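Long-range contacts in putative isochorismatase hydrolase (Oleispira antarctica, PDB 3LQY), which probably acts as a hydrolase of the isochorismatase-like family, on a substrate not yet established: residues F15-Y19 with P67-P71; L30-A36 with D146-D152; I113-V119 with G138-A144. One frame throughout, in Å; residues are numbered along the deposited sequence.

Contact 1: residues F15-Y19 with P67-P71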
loop_
_atom_site.group_PDB
_atom_site.type_symbol
_atom_site.label_atom_id
_atom_site.label_comp_id
_atom_site.label_asym_id
_atom_site.label_seq_id
_atom_site.Cartn_x
_atom_site.Cartn_y
_atom_site.Cartn_z
ATOM N N PHE A 15 -2.352 -4.203 3.560
ATOM C CA PHE A 15 -1.827 -5.555 3.525
ATOM C C PHE A 15 -2.649 -6.358 4.557
ATOM O O PHE A 15 -2.172 -6.667 5.643
ATOM C CB PHE A 15 -0.328 -5.584 3.872
ATOM C CG PHE A 15 0.604 -5.576 2.687
ATOM C CD1 PHE A 15 0.508 -6.545 1.697
ATOM C CD2 PHE A 15 1.619 -4.649 2.598
ATOM C CE1 PHE A 15 1.377 -6.593 0.673
ATOM C CE2 PHE A 15 2.514 -4.682 1.553
ATOM C CZ PHE A 15 2.389 -5.650 0.566
ATOM N N GLN A 16 -3.918 -6.616 4.232
ATOM C CA GLN A 16 -4.886 -7.200 5.122
ATOM C C GLN A 16 -5.172 -8.646 4.765
ATOM O O GLN A 16 -5.044 -9.075 3.619
ATOM C CB GLN A 16 -6.167 -6.375 5.126
ATOM C CG GLN A 16 -5.970 -5.004 5.734
ATOM C CD GLN A 16 -7.078 -4.067 5.363
ATOM O OE1 GLN A 16 -6.893 -3.210 4.491
ATOM N NE2 GLN A 16 -8.224 -4.206 5.982
ATOM N N ASN A 17 -5.492 -9.425 5.804
ATOM C CA ASN A 17 -5.641 -10.861 5.666
ATOM C C ASN A 17 -6.489 -11.348 4.510
ATOM O O ASN A 17 -6.126 -12.320 3.821
ATOM C CB ASN A 17 -6.217 -11.434 6.963
ATOM C CG ASN A 17 -5.184 -11.496 8.082
ATOM O OD1 ASN A 17 -4.003 -11.737 7.836
ATOM N ND2 ASN A 17 -5.625 -11.266 9.310
ATOM N N ASP A 18 -7.651 -10.736 4.300
ATOM C CA ASP A 18 -8.521 -11.173 3.150
ATOM C C ASP A 18 -7.877 -11.233 1.766
ATOM O O ASP A 18 -8.436 -11.854 0.844
ATOM C CB ASP A 18 -9.832 -10.355 3.062
ATOM C CG ASP A 18 -10.911 -10.787 4.069
ATOM O OD1 ASP A 18 -10.959 -11.979 4.440
ATOM O OD2 ASP A 18 -11.713 -9.922 4.521
ATOM N N TYR A 19 -6.731 -10.585 1.619
ATOM C CA TYR A 19 -5.976 -10.571 0.372
ATOM C C TYR A 19 -5.023 -11.718 0.149
ATOM O O TYR A 19 -4.580 -11.941 -0.952
ATOM C CB TYR A 19 -5.197 -9.247 0.226
ATOM C CG TYR A 19 -6.007 -8.012 -0.155
ATOM C CD1 TYR A 19 -7.225 -8.124 -0.802
ATOM C CD2 TYR A 19 -5.501 -6.740 0.080
ATOM C CE1 TYR A 19 -7.914 -7.000 -1.240
ATOM C CE2 TYR A 19 -6.184 -5.571 -0.330
ATOM C CZ TYR A 19 -7.409 -5.726 -0.981
ATOM O OH TYR A 19 -8.093 -4.605 -1.360
ATOM N N PRO A 67 -18.432 -7.551 0.892
ATOM C CA PRO A 67 -17.841 -8.736 0.270
ATOM C C PRO A 67 -16.547 -9.227 0.918
ATOM O O PRO A 67 -16.278 -10.421 0.902
ATOM C CB PRO A 67 -17.552 -8.276 -1.166
ATOM C CG PRO A 67 -17.378 -6.815 -1.035
ATOM C CD PRO A 67 -18.328 -6.370 0.012
ATOM N N PHE A 68 -15.757 -8.298 1.433
ATOM C CA PHE A 68 -14.498 -8.590 2.101
ATOM C C PHE A 68 -14.216 -7.405 3.004
ATOM O O PHE A 68 -14.931 -6.391 2.939
ATOM C CB PHE A 68 -13.348 -8.852 1.116
ATOM C CG PHE A 68 -13.028 -7.702 0.172
ATOM C CD1 PHE A 68 -13.894 -7.359 -0.855
ATOM C CD2 PHE A 68 -11.829 -7.019 0.276
ATOM C CE1 PHE A 68 -13.575 -6.302 -1.733
ATOM C CE2 PHE A 68 -11.486 -5.992 -0.627
ATOM C CZ PHE A 68 -12.364 -5.628 -1.592
ATOM N N PHE A 69 -13.186 -7.508 3.824
ATOM C CA PHE A 69 -12.880 -6.480 4.808
ATOM C C PHE A 69 -14.102 -6.076 5.612
ATOM O O PHE A 69 -14.393 -4.897 5.796
ATOM C CB PHE A 69 -12.205 -5.275 4.188
ATOM C CG PHE A 69 -10.892 -5.580 3.515
ATOM C CD1 PHE A 69 -10.142 -6.689 3.878
ATOM C CD2 PHE A 69 -10.337 -4.685 2.586
ATOM C CE1 PHE A 69 -8.921 -6.943 3.269
ATOM C CE2 PHE A 69 -9.123 -4.960 1.999
ATOM C CZ PHE A 69 -8.406 -6.068 2.355
ATOM N N LEU A 70 -14.750 -7.092 6.179
ATOM C CA LEU A 70 -15.926 -6.863 6.990
ATOM C C LEU A 70 -15.454 -6.082 8.179
ATOM O O LEU A 70 -14.345 -6.293 8.668
ATOM C CB LEU A 70 -16.605 -8.164 7.384
ATOM C CG LEU A 70 -17.609 -8.674 6.339
ATOM C CD1 LEU A 70 -16.938 -9.075 5.031
ATOM C CD2 LEU A 70 -18.388 -9.837 6.880
ATOM N N PRO A 71 -16.274 -5.130 8.624
ATOM C CA PRO A 71 -15.807 -4.293 9.705
ATOM C C PRO A 71 -15.716 -5.088 11.043
ATOM O O PRO A 71 -16.642 -5.839 11.423
ATOM C CB PRO A 71 -16.834 -3.158 9.706
ATOM C CG PRO A 71 -18.117 -3.853 9.319
ATOM C CD PRO A 71 -17.679 -4.856 8.278
HETATM O O HOH W 1 -13.739 -9.807 6.308
#

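Contact 2: residues L30-A36 with D146-D152. With GOL (glycerol), chain B.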
loop_
_atom_site.group_PDB
_atom_site.type_symbol
_atom_site.label_atom_id
_atom_site.label_comp_id
_atom_site.label_asym_id
_atom_site.label_seq_id
_atom_site.Cartn_x
_atom_site.Cartn_y
_atom_site.Cartn_z
ATOM N N LEU A 30 -5.604 -12.246 -3.579
ATOM C CA LEU A 30 -4.934 -11.637 -4.722
ATOM C C LEU A 30 -3.833 -12.550 -5.166
ATOM O O LEU A 30 -3.520 -13.518 -4.485
ATOM C CB LEU A 30 -4.320 -10.313 -4.315
ATOM C CG LEU A 30 -5.255 -9.305 -3.677
ATOM C CD1 LEU A 30 -4.429 -8.054 -3.323
ATOM C CD2 LEU A 30 -6.455 -8.902 -4.562
ATOM N N VAL A 31 -3.231 -12.218 -6.289
ATOM C CA VAL A 31 -2.128 -12.978 -6.870
ATOM C C VAL A 31 -0.807 -12.472 -6.327
ATOM O O VAL A 31 -0.522 -11.295 -6.431
ATOM C CB VAL A 31 -2.118 -12.849 -8.405
ATOM C CG1 VAL A 31 -0.855 -13.461 -8.967
ATOM C CG2 VAL A 31 -3.376 -13.488 -9.000
ATOM N N GLY A 32 -0.034 -13.354 -5.666
ATOM C CA GLY A 32 1.321 -12.971 -5.221
ATOM C C GLY A 32 1.373 -12.108 -3.974
ATOM O O GLY A 32 2.388 -11.424 -3.698
ATOM N N THR A 33 0.314 -12.118 -3.175
ATOM C CA THR A 33 0.288 -11.249 -2.007
ATOM C C THR A 33 1.411 -11.579 -1.005
ATOM O O THR A 33 2.026 -10.697 -0.414
ATOM C CB THR A 33 -1.021 -11.355 -1.250
ATOM O OG1 THR A 33 -2.111 -11.503 -2.160
ATOM C CG2 THR A 33 -1.215 -10.135 -0.330
ATOM N N GLU A 34 1.649 -12.866 -0.806
ATOM C CA GLU A 34 2.654 -13.305 0.177
ATOM C C GLU A 34 4.038 -12.772 -0.180
ATOM O O GLU A 34 4.740 -12.182 0.680
ATOM C CB GLU A 34 2.649 -14.837 0.262
ATOM C CG GLU A 34 1.437 -15.396 0.961
ATOM C CD GLU A 34 0.148 -15.359 0.182
ATOM O OE1 GLU A 34 0.143 -15.001 -1.046
ATOM O OE2 GLU A 34 -0.883 -15.620 0.812
ATOM N N ALA A 35 4.421 -12.962 -1.450
ATOM C CA ALA A 35 5.685 -12.445 -1.949
ATOM C C ALA A 35 5.765 -10.919 -1.829
ATOM O O ALA A 35 6.827 -10.385 -1.454
ATOM C CB ALA A 35 5.954 -12.862 -3.428
ATOM N N ALA A 36 4.674 -10.216 -2.210
ATOM C CA ALA A 36 4.622 -8.794 -2.083
ATOM C C ALA A 36 4.841 -8.296 -0.667
ATOM O O ALA A 36 5.586 -7.348 -0.427
ATOM C CB ALA A 36 3.270 -8.247 -2.674
ATOM N N ASP A 146 7.564 -4.601 -6.556
ATOM C CA ASP A 146 7.509 -5.998 -6.132
ATOM C C ASP A 146 6.919 -6.160 -4.726
ATOM O O ASP A 146 6.849 -7.287 -4.218
ATOM C CB ASP A 146 8.875 -6.689 -6.285
ATOM C CG ASP A 146 10.003 -5.976 -5.555
ATOM O OD1 ASP A 146 9.845 -4.840 -5.093
ATOM O OD2 ASP A 146 11.084 -6.556 -5.472
ATOM N N ALA A 147 6.506 -5.033 -4.123
ATOM C CA ALA A 147 5.804 -5.012 -2.853
ATOM C C ALA A 147 4.344 -4.576 -2.990
ATOM O O ALA A 147 3.735 -4.160 -1.992
ATOM C CB ALA A 147 6.543 -4.090 -1.847
ATOM N N CYS A 148 3.770 -4.703 -4.193
ATOM C CA CYS A 148 2.354 -4.486 -4.398
ATOM C C CYS A 148 1.728 -5.723 -5.080
ATOM O O CYS A 148 2.377 -6.497 -5.789
ATOM C CB CYS A 148 2.115 -3.228 -5.282
ATOM S SG CYS A 148 2.774 -1.649 -4.577
ATOM N N ALA A 149 0.426 -5.840 -4.979
ATOM C CA ALA A 149 -0.255 -6.998 -5.513
ATOM C C ALA A 149 -1.577 -6.622 -6.119
ATOM O O ALA A 149 -2.245 -5.673 -5.682
ATOM C CB ALA A 149 -0.488 -8.024 -4.365
ATOM N N THR A 150 -1.995 -7.402 -7.100
ATOM C CA THR A 150 -3.301 -7.211 -7.700
ATOM C C THR A 150 -3.853 -8.606 -8.060
ATOM O O THR A 150 -3.456 -9.620 -7.486
ATOM C CB THR A 150 -3.212 -6.197 -8.942
ATOM O OG1 THR A 150 -4.503 -5.908 -9.497
ATOM C CG2 THR A 150 -2.262 -6.714 -10.020
ATOM N N LEU A 151 -4.797 -8.641 -8.981
ATOM C CA LEU A 151 -5.438 -9.847 -9.418
ATOM C C LEU A 151 -5.805 -9.796 -10.908
ATOM O O LEU A 151 -5.668 -8.756 -11.598
ATOM C CB LEU A 151 -6.692 -10.116 -8.569
ATOM C CG LEU A 151 -7.655 -8.932 -8.308
ATOM C CD1 LEU A 151 -8.272 -8.260 -9.487
ATOM C CD2 LEU A 151 -8.762 -9.543 -7.411
ATOM N N ASP A 152 -6.287 -10.928 -11.400
ATOM C CA ASP A 152 -6.689 -11.031 -12.778
ATOM C C ASP A 152 -7.954 -10.183 -12.980
ATOM O O ASP A 152 -8.888 -10.260 -12.158
ATOM C CB ASP A 152 -7.022 -12.481 -13.169
ATOM C CG ASP A 152 -5.822 -13.418 -13.181
ATOM O OD1 ASP A 152 -4.678 -12.994 -12.968
ATOM O OD2 ASP A 152 -6.040 -14.643 -13.356
HETATM C C1 GOL B . 1.331 -9.319 -8.457
HETATM O O1 GOL B . -0.063 -9.204 -8.198
HETATM C C2 GOL B . 1.676 -9.337 -9.970
HETATM O O2 GOL B . 1.315 -10.502 -10.676
HETATM C C3 GOL B . 3.181 -9.165 -10.154
HETATM O O3 GOL B . 3.670 -9.762 -11.338
#

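Contact 3: residues I113-V119 with G138-A144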
loop_
_atom_site.group_PDB
_atom_site.type_symbol
_atom_site.label_atom_id
_atom_site.label_comp_id
_atom_site.label_asym_id
_atom_site.label_seq_id
_atom_site.Cartn_x
_atom_site.Cartn_y
_atom_site.Cartn_z
ATOM N N ILE A 113 5.995 15.056 6.759
ATOM C CA ILE A 113 6.306 14.193 5.619
ATOM C C ILE A 113 6.278 14.962 4.288
ATOM O O ILE A 113 5.373 15.757 4.035
ATOM C CB ILE A 113 5.340 12.967 5.535
ATOM C CG1 ILE A 113 5.496 12.041 6.764
ATOM C CG2 ILE A 113 5.570 12.195 4.251
ATOM C CD1 ILE A 113 6.907 11.471 6.976
ATOM N N LYS A 114 7.275 14.681 3.447
ATOM C CA LYS A 114 7.442 15.303 2.123
ATOM C C LYS A 114 7.361 14.303 0.995
ATOM O O LYS A 114 6.983 14.663 -0.127
ATOM C CB LYS A 114 8.819 15.961 2.004
ATOM C CG LYS A 114 9.073 17.149 2.885
ATOM C CD LYS A 114 8.024 18.243 2.785
ATOM C CE LYS A 114 8.313 19.316 3.799
ATOM N NZ LYS A 114 7.261 20.351 3.833
ATOM N N LYS A 115 7.801 13.082 1.269
ATOM C CA LYS A 115 7.907 12.056 0.256
ATOM C C LYS A 115 7.286 10.785 0.811
ATOM O O LYS A 115 7.077 10.683 2.020
ATOM C CB LYS A 115 9.371 11.793 -0.079
ATOM C CG LYS A 115 10.179 13.047 -0.426
ATOM C CD LYS A 115 11.677 12.762 -0.391
ATOM C CE LYS A 115 12.122 11.748 -1.473
ATOM N NZ LYS A 115 13.642 11.607 -1.511
ATOM N N LEU A 116 6.999 9.838 -0.080
ATOM C CA LEU A 116 6.337 8.580 0.276
ATOM C C LEU A 116 6.962 7.418 -0.483
ATOM O O LEU A 116 7.336 7.545 -1.651
ATOM C CB LEU A 116 4.850 8.629 -0.053
ATOM C CG LEU A 116 4.004 9.719 0.595
ATOM C CD1 LEU A 116 2.577 9.703 0.043
ATOM C CD2 LEU A 116 4.014 9.622 2.088
ATOM N N VAL A 117 7.071 6.277 0.196
ATOM C CA VAL A 117 7.410 5.007 -0.458
ATOM C C VAL A 117 6.188 4.123 -0.256
ATOM O O VAL A 117 5.778 3.904 0.878
ATOM C CB VAL A 117 8.661 4.342 0.139
ATOM C CG1 VAL A 117 8.822 2.911 -0.410
ATOM C CG2 VAL A 117 9.892 5.161 -0.173
ATOM N N ILE A 118 5.587 3.688 -1.368
ATOM C CA ILE A 118 4.241 3.074 -1.359
ATOM C C ILE A 118 4.317 1.596 -1.642
ATOM O O ILE A 118 4.985 1.173 -2.588
ATOM C CB ILE A 118 3.337 3.790 -2.373
ATOM C CG1 ILE A 118 3.027 5.205 -1.850
ATOM C CG2 ILE A 118 2.065 3.017 -2.655
ATOM C CD1 ILE A 118 2.687 6.234 -2.968
ATOM N N VAL A 119 3.657 0.809 -0.794
ATOM C CA VAL A 119 3.580 -0.631 -0.965
ATOM C C VAL A 119 2.148 -1.051 -0.604
ATOM O O VAL A 119 1.398 -0.297 0.011
ATOM C CB VAL A 119 4.648 -1.372 -0.108
ATOM C CG1 VAL A 119 6.065 -0.763 -0.350
ATOM C CG2 VAL A 119 4.262 -1.392 1.393
ATOM N N GLY A 138 1.264 16.992 -3.901
ATOM C CA GLY A 138 2.596 17.534 -3.750
ATOM C C GLY A 138 3.702 16.667 -3.181
ATOM O O GLY A 138 4.838 17.135 -3.089
ATOM N N TYR A 139 3.406 15.425 -2.782
ATOM C CA TYR A 139 4.447 14.523 -2.305
ATOM C C TYR A 139 5.252 13.948 -3.436
ATOM O O TYR A 139 4.700 13.671 -4.501
ATOM C CB TYR A 139 3.825 13.331 -1.532
ATOM C CG TYR A 139 2.945 13.766 -0.383
ATOM C CD1 TYR A 139 3.478 14.005 0.879
ATOM C CD2 TYR A 139 1.571 13.929 -0.558
ATOM C CE1 TYR A 139 2.681 14.429 1.918
ATOM C CE2 TYR A 139 0.751 14.341 0.491
ATOM C CZ TYR A 139 1.308 14.593 1.733
ATOM O OH TYR A 139 0.490 14.989 2.790
ATOM N N GLU A 140 6.550 13.745 -3.226
ATOM C CA GLU A 140 7.345 12.968 -4.191
ATOM C C GLU A 140 7.104 11.503 -3.845
ATOM O O GLU A 140 7.238 11.117 -2.694
ATOM C CB GLU A 140 8.828 13.304 -4.101
ATOM C CG GLU A 140 9.117 14.747 -4.290
ATOM C CD GLU A 140 10.577 15.045 -4.157
ATOM O OE1 GLU A 140 11.371 14.095 -3.984
ATOM O OE2 GLU A 140 10.925 16.224 -4.188
ATOM N N CYS A 141 6.700 10.704 -4.829
ATOM C CA CYS A 141 6.274 9.347 -4.560
ATOM C C CYS A 141 7.223 8.370 -5.204
ATOM O O CYS A 141 7.748 8.615 -6.315
ATOM C CB CYS A 141 4.881 9.116 -5.144
ATOM S SG CYS A 141 3.588 10.116 -4.416
ATOM N N ALA A 142 7.402 7.250 -4.514
ATOM C CA ALA A 142 8.003 6.079 -5.100
ATOM C C ALA A 142 7.063 4.923 -4.806
ATOM O O ALA A 142 6.293 4.973 -3.845
ATOM C CB ALA A 142 9.380 5.834 -4.502
ATOM N N VAL A 143 7.162 3.878 -5.616
ATOM C CA VAL A 143 6.343 2.700 -5.479
ATOM C C VAL A 143 7.294 1.529 -5.625
ATOM O O VAL A 143 8.056 1.452 -6.598
ATOM C CB VAL A 143 5.178 2.662 -6.524
ATOM C CG1 VAL A 143 4.324 1.436 -6.337
ATOM C CG2 VAL A 143 4.319 3.931 -6.454
ATOM N N ALA A 144 7.289 0.639 -4.609
ATOM C CA ALA A 144 8.114 -0.534 -4.678
ATOM C C ALA A 144 7.291 -1.562 -5.436
ATOM O O ALA A 144 6.374 -2.136 -4.901
ATOM C CB ALA A 144 8.480 -1.029 -3.285
HETATM O O HOH W 2 2.822 15.706 4.679
#

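Contact 1: residues F15-Y19 with P67-P71
Two loops without sheet pairing can still lock together when one offers a carboxylate and an aromatic face and the other a backbone NH and an aromatic edge. Residues 67-71, in the loop after strand 54-59, meet residues 15-19, which follow strand 8-13 and tighten into a 3-10 turn; the two strands are neighbours in the parallel sheet. F68 brings its ring rim to rim with Y19, centroids 6.0 Å apart, and F68 CE2 lies 3.7 Å from Y19 OH; its ring also packs edge-to-face with F61. F69 has the largest covered area of the contact. F69 N donates to D18 OD2 at 2.9 Å, while the F69 ring turns an edge to the face of Y19 in a T-shaped pair, centroids 4.7 Å apart and planes at 64°. F69 CE1 also approaches Q16 CB at 3.4 Å, and Q16 OE1 lies over one face of the F69 ring; the amide NE2 of Q16 is tied to A76 and H59. At L70 a water accepts from L70 N (2.9 Å) and donates to D18 OD2 (2.7 Å). With D18 OD1 bound to K27 N, this buried carboxylate pays for its burial with backbone donors and water, beside the aromatic cluster of Y19, F68 and F69.

Contact 2: residues L30-A36 with D146-D152
In the Rossmann-like fold of this family, a three-layer alpha/beta/alpha sandwich, the start of helix 33-49 comes close to the end of strand 140-149, and alanines line the approach. Residues 30-36 carry the chain into that helix, and residues 146-152 continue the strand into the loop beyond it. The central bump is A149, whose CB points into a hollow lined by L30 CD1 (4.1 Å from A149 CB), V31 O (3.9 Å), T33 CA (4.1 Å) and A36 CB (4.1 Å). A36 answers as a second small knob: A36 CB rests 3.7 Å from C148 O as well as against the methyl of A149. One step along, the backbones themselves draw near, with the CA atoms of A36 and A147 4.0 Å apart. Two CA-H...O contacts exploit this closeness, A36 CA to D146 O and A147 CA to A36 O, both 3.4 Å.

Toward the other end the bulk grows. L30 sets its CB 3.4 Å from T150 O and its CD2 3.7 Å from L151 CD2, and it also packs on Y19 and M122. The hydrogen bond from V31 N to T150 O, 2.9 Å, pins the loop here. G32, with phi at 78°, stands at the N-cap position, and G32 O accepts from A36 N (3.0 Å), starting the helix. A glycerol, probably from the crystallisation liquor, reaches in with one hydroxyl while the rest of the molecule extends away: its O1 donates to V31 O at 2.8 Å and accepts from T150 N at 2.9 Å.

Contact 3: residues I113-V119 with G138-A144
This is parallel beta pairing between neighbouring strands of the central sheet, the two arms of a beta-alpha-beta crossover whose connection is helix 128-137. Strands 115-119 and 140-144 run in the same direction, their axes 22° apart and 4.6 Å from each other at closest approach. In parallel pairing, alternate residues bond to the two partners flanking the one opposite; L116, opposite C141, bonds to E140 and A142. E140 N donates to K114 O over a long 3.3 Å, L116 N to E140 O at 2.9 Å, A142 N to L116 O at 2.9 Å, I118 N to A142 O at 2.9 Å and A144 N to I118 O at 3.1 Å. CA-H...O contacts fill the intervals, such as C141 CA to L116 O at 3.6 Å.

Side chains alternate between the faces. L116, I118, C141 and V143 share one, where I118 CD1 meets C141 CB at 4.2 Å and I118 CB meets V143 CG2 at 4.2 Å. K115 and E140, with V117 and A142, lie on the other; K115 NZ and E140 OE1, 4.2 Å apart, are too distant for a salt bridge. At the strand entrance G138 ends the preceding helix in a Schellman motif, and a water links I113 O (2.6 Å) to Y139 OH (3.1 Å).

Helix 128-137 packs on the face of L116, I118, C141 and V143, helix 104-110 lies against L116 and Y139, and K115 and V117 bond through their backbones to strand 8-13, the neighbour of strand 115-121 on the side away from strand 140-149.

How the contacts relate
The three contacts show one sheet organising distant parts of a chain. The centres of contacts 2 and 3 are about 19 Å apart, those of contacts 1 and 2 about 14 Å, and those of contacts 1 and 3 about 24 Å. Strand 140-149 serves both contact 3 and contact 2, and C148 SG packs 3.9 Å from V143 CG1. Y19 O joins contact 1 to contact 2, 2.8 Å from both L30 N and T33 OG1. Along the chain, the segments of contacts 1 and 2 alternate; contact 1 closes before contact 3 opens, and contact 3 nests within the loop that contact 2 closes. Strand pairing on one side of the chain's centre, and loops and a helix start on the other, thus join early and late sequence in a single domain.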